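Local coordinates for probable mannosyltransferase KTR4 (Saccharomyces cerevisiae, PDB 5A07), which is a probable mannosyltransferase of the glycolipid 2-alpha-mannosyltransferase family, with a GT-A-type fold that holds guanosine-5'-diphosphate and a manganese ion, at residues N285-K297 against R358-S370. Numbering follows the deposited sequence.
Sequences NYLNVNGAFAWLK and RSLALALFADKSS. With ACT (acetate ion), chain H.
Ala292 N donates to Ala363 O (2.8 Å) and Asn288 N to Leu364 O (2.9 Å), both acceptors lying toward the C-terminal end of helix 358-365. Helix 293-297 sets off at 140° to that helix, with the axes 9.6 Å apart. The bond from Asn288 is nearly straight, 168° at the hydrogen; that from Ala292 is bent. Further along, donor and acceptor change sides: Lys368 N donates a hydrogen bond to Asn290 O at 2.9 Å. Two carbonyls of the last turn, Ala363 O and Leu364 O, thus find donors in the loop 287-292, whose type I turn from Asn288 to Gly291 overlaps an Asx turn: Asn288, its CG anti to the backbone N (chi1 -171°), brings OD1 back to accept from Asn290 N, and CB rests on the Ala366 carbonyl carbon. In this GT-A-type fold, helix 354-365 leads into strand 371-373 of the central mixed sheet, and the loop packs along the link between them. Two waters bridge the segments as well, one joining Tyr286 O to Phe365 O, another Asn288 OD1 to Asp367 OD2. On the apolar side Leu296 straddles Ala363 CB with both methyls; its CD1 also meets Leu364 CD2 at 3.7 Å, and its CD2 meets Leu360 CD2 at 3.8 Å. Leu364 CD2 in turn reaches the edge of the Phe293 ring, 3.9 Å from CE1. The Trp295 indole sets its edge against Ala363 CB, CZ3 at 4.0 Å, while its NE1 bonds to Asn261.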
ATOM      1  N   ASN B 285       5.150   8.023 -22.602  1.00 28.08           N
ATOM      2  CA  ASN B 285       6.118   6.950 -22.619  1.00 30.80           C
ATOM      3  C   ASN B 285       6.274   6.259 -21.211  1.00 28.29           C
ATOM      4  O   ASN B 285       6.778   5.187 -21.141  1.00 29.95           O
ATOM      5  CB  ASN B 285       7.478   7.493 -23.026  1.00 37.39           C
ATOM      6  CG  ASN B 285       7.844   8.808 -22.266  1.00 50.90           C
ATOM      7  OD1 ASN B 285       7.110   9.840 -22.317  1.00 60.05           O
ATOM      8  ND2 ASN B 285       8.973   8.781 -21.547  1.00 56.75           N
ATOM      9  N   TYR B 286       5.846   6.905 -20.143  1.00 28.97           N
ATOM     10  CA  TYR B 286       5.937   6.298 -18.784  1.00 30.22           C
ATOM     11  C   TYR B 286       4.819   5.286 -18.559  1.00 31.45           C
ATOM     12  O   TYR B 286       4.956   4.423 -17.712  1.00 30.66           O
ATOM     13  CB  TYR B 286       5.870   7.389 -17.703  1.00 27.27           C
ATOM     14  CG  TYR B 286       7.068   8.304 -17.650  1.00 27.33           C
ATOM     15  CD1 TYR B 286       8.274   7.960 -18.200  1.00 28.51           C
ATOM     16  CD2 TYR B 286       6.976   9.505 -16.999  1.00 31.48           C
ATOM     17  CE1 TYR B 286       9.388   8.829 -18.094  1.00 32.09           C
ATOM     18  CE2 TYR B 286       8.055  10.347 -16.893  1.00 29.92           C
ATOM     19  CZ  TYR B 286       9.249   9.975 -17.424  1.00 30.66           C
ATOM     20  OH  TYR B 286      10.268  10.852 -17.333  1.00 32.80           O
ATOM     21  N   LEU B 287       3.722   5.407 -19.309  1.00 29.36           N
ATOM     22  CA  LEU B 287       2.635   4.427 -19.248  1.00 28.81           C
ATOM     23  C   LEU B 287       3.090   2.989 -19.553  1.00 26.96           C
ATOM     24  O   LEU B 287       3.829   2.775 -20.481  1.00 26.92           O
ATOM     25  CB  LEU B 287       1.466   4.820 -20.170  1.00 29.01           C
ATOM     26  CG  LEU B 287       0.704   6.069 -19.765  1.00 28.54           C
ATOM     27  CD1 LEU B 287      -0.223   6.484 -20.894  1.00 31.47           C
ATOM     28  CD2 LEU B 287      -0.128   5.802 -18.524  1.00 29.55           C
ATOM     29  N   ASN B 288       2.690   1.997 -18.740  1.00 24.15           N
ATOM     30  CA  ASN B 288       2.879   0.578 -19.058  1.00 22.63           C
ATOM     31  C   ASN B 288       1.663   0.050 -19.739  1.00 24.68           C
ATOM     32  O   ASN B 288       0.533   0.334 -19.303  1.00 25.94           O
ATOM     33  CB  ASN B 288       3.155  -0.264 -17.800  1.00 25.36           C
ATOM     34  CG  ASN B 288       3.565  -1.665 -18.127  1.00 26.25           C
ATOM     35  OD1 ASN B 288       2.760  -2.514 -18.438  1.00 26.08           O
ATOM     36  ND2 ASN B 288       4.825  -1.900 -18.093  1.00 27.10           N
ATOM     37  N   VAL B 289       1.841  -0.710 -20.823  1.00 25.79           N
ATOM     38  CA  VAL B 289       0.679  -1.113 -21.631  1.00 26.92           C
ATOM     39  C   VAL B 289      -0.166  -2.143 -20.890  1.00 26.05           C
ATOM     40  O   VAL B 289      -1.313  -2.325 -21.219  1.00 24.22           O
ATOM     41  CB  VAL B 289       1.050  -1.651 -23.058  1.00 30.51           C
ATOM     42  CG1 VAL B 289       1.799  -0.552 -23.821  1.00 35.12           C
ATOM     43  CG2 VAL B 289       1.922  -2.889 -22.986  1.00 28.68           C
ATOM     44  N   ASN B 290       0.400  -2.798 -19.896  1.00 23.30           N
ATOM     45  CA  ASN B 290      -0.336  -3.680 -19.028  1.00 24.67           C
ATOM     46  C   ASN B 290      -0.664  -3.089 -17.632  1.00 25.04           C
ATOM     47  O   ASN B 290      -0.773  -3.854 -16.656  1.00 23.09           O
ATOM     48  CB  ASN B 290       0.377  -5.042 -18.855  1.00 23.70           C
ATOM     49  CG  ASN B 290      -0.606  -6.182 -18.468  1.00 31.63           C
ATOM     50  OD1 ASN B 290      -0.328  -7.185 -17.678  1.00 32.42           O
ATOM     51  ND2 ASN B 290      -1.795  -6.040 -18.994  1.00 31.60           N
ATOM     52  N   GLY B 291      -0.837  -1.784 -17.563  1.00 22.47           N
ATOM     53  CA  GLY B 291      -1.215  -1.101 -16.336  1.00 22.87           C
ATOM     54  C   GLY B 291      -2.607  -1.467 -15.850  1.00 21.25           C
ATOM     55  O   GLY B 291      -3.490  -1.956 -16.608  1.00 19.00           O
ATOM     56  N   ALA B 292      -2.840  -1.195 -14.568  1.00 18.05           N
ATOM     57  CA  ALA B 292      -4.103  -1.568 -13.953  1.00 16.94           C
ATOM     58  C   ALA B 292      -5.183  -0.550 -14.231  1.00 19.51           C
ATOM     59  O   ALA B 292      -5.734   0.046 -13.336  1.00 17.53           O
ATOM     60  CB  ALA B 292      -3.909  -1.775 -12.466  1.00 17.93           C
ATOM     61  N   PHE B 293      -5.513  -0.336 -15.510  1.00 21.94           N
ATOM     62  CA  PHE B 293      -6.369   0.777 -15.872  1.00 21.35           C
ATOM     63  C   PHE B 293      -7.816   0.613 -15.496  1.00 22.69           C
ATOM     64  O   PHE B 293      -8.437   1.559 -15.080  1.00 21.27           O
ATOM     65  CB  PHE B 293      -6.255   1.059 -17.385  1.00 22.88           C
ATOM     66  CG  PHE B 293      -4.847   1.274 -17.831  1.00 24.40           C
ATOM     67  CD1 PHE B 293      -4.076   2.284 -17.294  1.00 24.55           C
ATOM     68  CD2 PHE B 293      -4.286   0.467 -18.800  1.00 27.72           C
ATOM     69  CE1 PHE B 293      -2.753   2.478 -17.703  1.00 26.44           C
ATOM     70  CE2 PHE B 293      -2.980   0.678 -19.218  1.00 26.47           C
ATOM     71  CZ  PHE B 293      -2.204   1.668 -18.641  1.00 26.06           C
ATOM     72  N   ALA B 294      -8.363  -0.602 -15.601  1.00 20.37           N
ATOM     73  CA  ALA B 294      -9.705  -0.812 -15.208  1.00 20.64           C
ATOM     74  C   ALA B 294      -9.940  -0.524 -13.689  1.00 18.82           C
ATOM     75  O   ALA B 294     -10.951   0.078 -13.275  1.00 18.41           O
ATOM     76  CB  ALA B 294     -10.102  -2.230 -15.590  1.00 23.54           C
ATOM     77  N   TRP B 295      -9.003  -0.946 -12.886  1.00 18.40           N
ATOM     78  CA  TRP B 295      -9.050  -0.714 -11.433  1.00 18.07           C
ATOM     79  C   TRP B 295      -9.105   0.757 -11.088  1.00 17.62           C
ATOM     80  O   TRP B 295      -9.862   1.149 -10.193  1.00 20.26           O
ATOM     81  CB  TRP B 295      -7.822  -1.350 -10.807  1.00 18.18           C
ATOM     82  CG  TRP B 295      -7.640  -1.304  -9.340  1.00 18.32           C
ATOM     83  CD1 TRP B 295      -8.435  -1.858  -8.398  1.00 18.25           C
ATOM     84  CD2 TRP B 295      -6.548  -0.715  -8.628  1.00 16.03           C
ATOM     85  NE1 TRP B 295      -7.922  -1.642  -7.146  1.00 15.57           N
ATOM     86  CE2 TRP B 295      -6.745  -0.979  -7.263  1.00 16.36           C
ATOM     87  CE3 TRP B 295      -5.451   0.002  -8.998  1.00 16.50           C
ATOM     88  CZ2 TRP B 295      -5.879  -0.522  -6.285  1.00 16.50           C
ATOM     89  CZ3 TRP B 295      -4.560   0.418  -8.026  1.00 18.00           C
ATOM     90  CH2 TRP B 295      -4.790   0.155  -6.682  1.00 17.01           C
ATOM     91  N   LEU B 296      -8.373   1.604 -11.801  1.00 19.97           N
ATOM     92  CA  LEU B 296      -8.470   3.064 -11.634  1.00 20.13           C
ATOM     93  C   LEU B 296      -9.817   3.690 -12.114  1.00 20.88           C
ATOM     94  O   LEU B 296     -10.223   4.736 -11.645  1.00 20.84           O
ATOM     95  CB  LEU B 296      -7.370   3.737 -12.398  1.00 22.54           C
ATOM     96  CG  LEU B 296      -5.949   3.291 -12.086  1.00 20.75           C
ATOM     97  CD1 LEU B 296      -4.950   3.983 -12.963  1.00 21.94           C
ATOM     98  CD2 LEU B 296      -5.666   3.600 -10.597  1.00 21.63           C
ATOM     99  N   LYS B 297     -10.529   3.025 -13.005  1.00 18.84           N
ATOM    100  CA  LYS B 297     -11.677   3.614 -13.688  1.00 20.00           C
ATOM    101  C   LYS B 297     -13.000   2.988 -13.320  1.00 19.85           C
ATOM    102  O   LYS B 297     -14.021   3.380 -13.864  1.00 22.97           O
ATOM    103  CB  LYS B 297     -11.473   3.497 -15.195  1.00 20.62           C
ATOM    104  CG  LYS B 297     -10.244   4.135 -15.736  1.00 21.13           C
ATOM    105  CD  LYS B 297     -10.143   5.625 -15.515  1.00 23.51           C
ATOM    106  CE  LYS B 297     -11.379   6.369 -16.016  1.00 26.85           C
ATOM    107  NZ  LYS B 297     -11.237   7.882 -15.873  1.00 29.26           N
ATOM    108  N   ARG B 358       1.050   6.286  -4.245  1.00 18.34           N
ATOM    109  CA  ARG B 358       1.804   5.060  -4.608  1.00 19.20           C
ATOM    110  C   ARG B 358       1.008   4.203  -5.603  1.00 16.17           C
ATOM    111  O   ARG B 358       1.585   3.648  -6.562  1.00 18.62           O
ATOM    112  CB  ARG B 358       2.076   4.226  -3.317  1.00 19.88           C
ATOM    113  CG  ARG B 358       2.799   2.922  -3.545  1.00 20.37           C
ATOM    114  CD  ARG B 358       4.243   3.038  -3.182  1.00 19.70           C
ATOM    115  NE  ARG B 358       4.422   3.133  -1.726  1.00 19.77           N
ATOM    116  CZ  ARG B 358       4.952   4.176  -1.092  1.00 23.00           C
ATOM    117  NH1 ARG B 358       5.410   5.245  -1.785  1.00 23.29           N
ATOM    118  NH2 ARG B 358       5.085   4.129   0.223  1.00 21.97           N
ATOM    119  N   SER B 359      -0.292   4.095  -5.356  1.00 16.39           N
ATOM    120  CA  SER B 359      -1.183   3.189  -6.111  1.00 17.33           C
ATOM    121  C   SER B 359      -1.390   3.693  -7.559  1.00 18.75           C
ATOM    122  O   SER B 359      -1.358   2.897  -8.488  1.00 17.22           O
ATOM    123  CB  SER B 359      -2.547   3.052  -5.436  1.00 19.39           C
ATOM    124  OG  SER B 359      -2.406   2.475  -4.150  1.00 17.15           O
ATOM    125  N   LEU B 360      -1.480   5.005  -7.734  1.00 17.17           N
ATOM    126  CA  LEU B 360      -1.591   5.571  -9.115  1.00 20.09           C
ATOM    127  C   LEU B 360      -0.355   5.321  -9.927  1.00 20.24           C
ATOM    128  O   LEU B 360      -0.405   4.887 -11.074  1.00 23.04           O
ATOM    129  CB  LEU B 360      -1.897   7.093  -9.072  1.00 19.13           C
ATOM    130  CG  LEU B 360      -3.294   7.375  -8.659  1.00 19.83           C
ATOM    131  CD1 LEU B 360      -3.465   8.843  -8.260  1.00 20.62           C
ATOM    132  CD2 LEU B 360      -4.272   7.086  -9.773  1.00 19.81           C
ATOM    133  N   ALA B 361       0.799   5.505  -9.287  1.00 20.67           N
ATOM    134  CA  ALA B 361       2.050   5.236  -9.934  1.00 19.58           C
ATOM    135  C   ALA B 361       2.189   3.761 -10.314  1.00 19.69           C
ATOM    136  O   ALA B 361       2.639   3.441 -11.426  1.00 17.26           O
ATOM    137  CB  ALA B 361       3.212   5.643  -9.088  1.00 21.39           C
ATOM    138  N   LEU B 362       1.884   2.875  -9.372  1.00 17.19           N
ATOM    139  CA  LEU B 362       1.979   1.450  -9.673  1.00 16.21           C
ATOM    140  C   LEU B 362       1.010   1.058 -10.835  1.00 16.31           C
ATOM    141  O   LEU B 362       1.324   0.274 -11.680  1.00 18.84           O
ATOM    142  CB  LEU B 362       1.664   0.654  -8.408  1.00 16.14           C
ATOM    143  CG  LEU B 362       2.764   0.609  -7.375  1.00 18.89           C
ATOM    144  CD1 LEU B 362       2.134   0.136  -6.053  1.00 18.28           C
ATOM    145  CD2 LEU B 362       3.875  -0.336  -7.799  1.00 19.25           C
ATOM    146  N   ALA B 363      -0.199   1.565 -10.804  1.00 16.73           N
ATOM    147  CA  ALA B 363      -1.200   1.152 -11.776  1.00 17.92           C
ATOM    148  C   ALA B 363      -0.880   1.717 -13.195  1.00 21.40           C
ATOM    149  O   ALA B 363      -1.171   1.073 -14.203  1.00 23.59           O
ATOM    150  CB  ALA B 363      -2.555   1.640 -11.324  1.00 17.41           C
ATOM    151  N   LEU B 364      -0.303   2.917 -13.246  1.00 20.22           N
ATOM    152  CA  LEU B 364      -0.052   3.595 -14.529  1.00 21.72           C
ATOM    153  C   LEU B 364       1.289   3.211 -15.115  1.00 21.96           C
ATOM    154  O   LEU B 364       1.401   3.067 -16.362  1.00 24.14           O
ATOM    155  CB  LEU B 364      -0.108   5.112 -14.355  1.00 22.93           C
ATOM    156  CG  LEU B 364      -1.517   5.572 -14.045  1.00 23.28           C
ATOM    157  CD1 LEU B 364      -1.478   6.994 -13.578  1.00 23.08           C
ATOM    158  CD2 LEU B 364      -2.447   5.437 -15.222  1.00 23.69           C
ATOM    159  N   PHE B 365       2.315   2.977 -14.278  1.00 21.34           N
ATOM    160  CA  PHE B 365       3.690   2.913 -14.761  1.00 22.25           C
ATOM    161  C   PHE B 365       4.301   1.571 -14.667  1.00 21.35           C
ATOM    162  O   PHE B 365       5.473   1.445 -14.951  1.00 22.28           O
ATOM    163  CB  PHE B 365       4.607   3.953 -14.061  1.00 25.26           C
ATOM    164  CG  PHE B 365       4.025   5.357 -14.017  1.00 25.35           C
ATOM    165  CD1 PHE B 365       3.388   5.885 -15.121  1.00 30.33           C
ATOM    166  CD2 PHE B 365       4.162   6.134 -12.911  1.00 27.39           C
ATOM    167  CE1 PHE B 365       2.821   7.169 -15.104  1.00 30.34           C
ATOM    168  CE2 PHE B 365       3.596   7.392 -12.845  1.00 28.60           C
ATOM    169  CZ  PHE B 365       2.917   7.921 -13.952  1.00 31.21           C
ATOM    170  N   ALA B 366       3.520   0.549 -14.294  1.00 21.97           N
ATOM    171  CA  ALA B 366       4.023  -0.811 -14.130  1.00 21.53           C
ATOM    172  C   ALA B 366       2.998  -1.791 -14.646  1.00 21.49           C
ATOM    173  O   ALA B 366       1.807  -1.494 -14.704  1.00 22.20           O
ATOM    174  CB  ALA B 366       4.315  -1.140 -12.679  1.00 21.76           C
ATOM    175  N   ASP B 367       3.494  -2.959 -14.983  1.00 21.66           N
ATOM    176  CA  ASP B 367       2.696  -4.056 -15.430  1.00 22.57           C
ATOM    177  C   ASP B 367       1.946  -4.637 -14.233  1.00 20.82           C
ATOM    178  O   ASP B 367       2.556  -5.072 -13.270  1.00 21.26           O
ATOM    179  CB  ASP B 367       3.623  -5.175 -15.966  1.00 23.54           C
ATOM    180  CG  ASP B 367       2.853  -6.327 -16.577  1.00 28.39           C
ATOM    181  OD1 ASP B 367       1.754  -6.746 -16.109  1.00 30.39           O
ATOM    182  OD2 ASP B 367       3.336  -6.884 -17.580  1.00 36.37           O
ATOM    183  N   LYS B 368       0.630  -4.713 -14.321  1.00 17.67           N
ATOM    184  CA  LYS B 368      -0.160  -5.121 -13.190  1.00 19.56           C
ATOM    185  C   LYS B 368       0.108  -6.570 -12.688  1.00 21.88           C
ATOM    186  O   LYS B 368      -0.214  -6.886 -11.508  1.00 19.35           O
ATOM    187  CB  LYS B 368      -1.625  -4.910 -13.458  1.00 20.31           C
ATOM    188  CG  LYS B 368      -2.202  -5.880 -14.479  1.00 24.17           C
ATOM    189  CD  LYS B 368      -3.494  -5.267 -14.982  1.00 25.96           C
ATOM    190  CE  LYS B 368      -4.424  -6.301 -15.565  1.00 35.44           C
ATOM    191  NZ  LYS B 368      -4.017  -6.586 -16.879  1.00 38.46           N
ATOM    192  N   SER B 369       0.675  -7.433 -13.530  1.00 20.95           N
ATOM    193  CA  SER B 369       1.001  -8.811 -13.145  1.00 23.71           C
ATOM    194  C   SER B 369       2.287  -8.876 -12.275  1.00 22.68           C
ATOM    195  O   SER B 369       2.589  -9.930 -11.731  1.00 21.41           O
ATOM    196  CB  SER B 369       1.145  -9.696 -14.387  1.00 27.20           C
ATOM    197  OG  SER B 369       2.261  -9.267 -15.167  1.00 30.00           O
ATOM    198  N   SER B 370       2.972  -7.748 -12.112  1.00 18.09           N
ATOM    199  CA  SER B 370       4.084  -7.621 -11.206  1.00 19.57           C
ATOM    200  C   SER B 370       3.691  -7.189  -9.768  1.00 19.29           C
ATOM    201  O   SER B 370       4.586  -7.003  -8.944  1.00 17.83           O
ATOM    202  CB  SER B 370       5.197  -6.660 -11.752  1.00 17.43           C
ATOM    203  OG  SER B 370       4.787  -5.294 -11.745  1.00 18.83           O
TER
HETATM  204  C   ACT H1465     -13.818  10.514 -17.083  1.00 34.14           C
HETATM  205  O   ACT H1465     -14.829   9.837 -16.751  1.00 33.12           O
HETATM  206  OXT ACT H1465     -12.628  10.102 -17.053  1.00 30.85           O
HETATM  207  CH3 ACT H1465     -14.037  11.946 -17.556  1.00 39.10           C
HETATM  208  O   HOH W   1       6.791   2.814 -16.861  1.00 29.28           O
HETATM  209  O   HOH W   2       3.671  -5.087 -19.733  1.00 44.82           O
HETATM  210  O   HOH W   3      -4.015  -3.859 -18.449  1.00 34.89           O
HETATM  211  O   HOH W   4      -0.157  -1.920 -12.799  1.00 21.16           O